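Local structure of L-aspartate semialdehyde sulfurtransferase (Methanocaldococcus jannaschii, 3KPB) at residues V96-V99 / V105-I108. The protein probably catalyses, together with MJ0099, homocysteine formation from sulfide and aspartate semialdehyde, and binds S-adenosylmethionine and methylthioadenosine through its C-terminal CBS domain pair. Sequence-based numbering, arbitrary orientation.
Sequences VPVV and VVGI
A chi1 of -177° swings CG1 of Val98 opposite the backbone N and up to CG2 of Val106, whose own chi1 (-66°) sets CG1 anti to the carbonyl carbon and leaves CG2 between the backbone N and that carbon, facing Val98. The two valines meet tightly, Val98 CG1 lying 3.4 Å from Val106 CG2, and their side chains cross at about a right angle. Beside them the backbones of these antiparallel strands are joined twice. Val98 N donates an almost straight bond to Gly107 O (2.8 Å), while Val98 O receives Val106 N (2.8 Å) and a longer CA-H...O contact from Val105. In Ile108, CG1 lies against Val96 O (3.3 Å), and CD1 is about as near to the carbonyl carbon as to the oxygen. Cutting Ile108 back to an alanine is likely to lose both contacts with the Val96 carbonyl group and open a gap toward His34, a methylthioadenosine-binding residue. On the face of Pro97 and Ile108, Val99 and Val105 meet Leu44 of the first CBS repeat, whereas Val96 packs on helix 81-91. Val98 is matched by two residues, Val106 and Gly107, making a classic beta bulge in the hairpin of the second CBS motif, which contributes Pro97 to the S-adenosylmethionine pocket.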
loop_
_atom_site.group_PDB
_atom_site.type_symbol
_atom_site.label_atom_id
_atom_site.label_comp_id
_atom_site.label_asym_id
_atom_site.label_seq_id
_atom_site.Cartn_x
_atom_site.Cartn_y
_atom_site.Cartn_z
ATOM N N VAL A 96 -1.047 -9.398 -9.532
ATOM C CA VAL A 96 -0.189 -10.501 -9.960
ATOM C C VAL A 96 0.303 -10.245 -11.380
ATOM O O VAL A 96 -0.493 -9.920 -12.264
ATOM C CB VAL A 96 -0.886 -11.897 -9.866
ATOM C CG1 VAL A 96 -1.301 -12.206 -8.436
ATOM C CG2 VAL A 96 -2.087 -11.988 -10.797
ATOM N N PRO A 97 1.622 -10.363 -11.599
ATOM C CA PRO A 97 2.145 -10.317 -12.958
ATOM C C PRO A 97 1.628 -11.510 -13.750
ATOM O O PRO A 97 1.458 -12.604 -13.199
ATOM C CB PRO A 97 3.664 -10.427 -12.761
ATOM C CG PRO A 97 3.900 -10.056 -11.330
ATOM C CD PRO A 97 2.694 -10.544 -10.602
ATOM N N VAL A 98 1.370 -11.283 -15.032
ATOM C CA VAL A 98 0.945 -12.329 -15.947
ATOM C C VAL A 98 2.173 -12.701 -16.779
ATOM O O VAL A 98 2.818 -11.825 -17.372
ATOM C CB VAL A 98 -0.227 -11.851 -16.836
ATOM C CG1 VAL A 98 -0.704 -12.979 -17.733
ATOM C CG2 VAL A 98 -1.378 -11.339 -15.970
ATOM N N VAL A 99 2.510 -13.993 -16.778
ATOM C CA VAL A 99 3.702 -14.499 -17.462
ATOM C C VAL A 99 3.330 -15.528 -18.524
ATOM O O VAL A 99 2.254 -16.136 -18.467
ATOM C CB VAL A 99 4.757 -15.113 -16.472
ATOM C CG1 VAL A 99 5.281 -14.051 -15.511
ATOM C CG2 VAL A 99 4.189 -16.309 -15.702
ATOM N N VAL A 105 6.988 -11.123 -19.097
ATOM C CA VAL A 105 5.839 -10.483 -18.459
ATOM C C VAL A 105 4.906 -9.931 -19.535
ATOM O O VAL A 105 5.285 -9.030 -20.286
ATOM C CB VAL A 105 6.279 -9.367 -17.466
ATOM C CG1 VAL A 105 5.066 -8.658 -16.873
ATOM C CG2 VAL A 105 7.154 -9.947 -16.350
ATOM N N VAL A 106 3.691 -10.467 -19.616
ATOM C CA VAL A 106 2.770 -10.044 -20.675
ATOM C C VAL A 106 1.767 -8.993 -20.191
ATOM O O VAL A 106 1.129 -8.310 -20.999
ATOM C CB VAL A 106 2.053 -11.244 -21.360
ATOM C CG1 VAL A 106 3.063 -12.112 -22.116
ATOM C CG2 VAL A 106 1.278 -12.069 -20.347
ATOM N N GLY A 107 1.630 -8.876 -18.872
ATOM C CA GLY A 107 0.759 -7.874 -18.273
ATOM C C GLY A 107 0.683 -8.023 -16.770
ATOM O O GLY A 107 1.495 -8.728 -16.163
ATOM N N ILE A 108 -0.293 -7.349 -16.172
ATOM C CA ILE A 108 -0.565 -7.481 -14.748
ATOM C C ILE A 108 -2.066 -7.390 -14.500
ATOM O O ILE A 108 -2.778 -6.642 -15.179
ATOM C CB ILE A 108 0.221 -6.444 -13.898
ATOM C CG1 ILE A 108 0.010 -6.703 -12.401
ATOM C CG2 ILE A 108 -0.170 -5.010 -14.275
ATOM C CD1 ILE A 108 1.178 -6.304 -11.537
#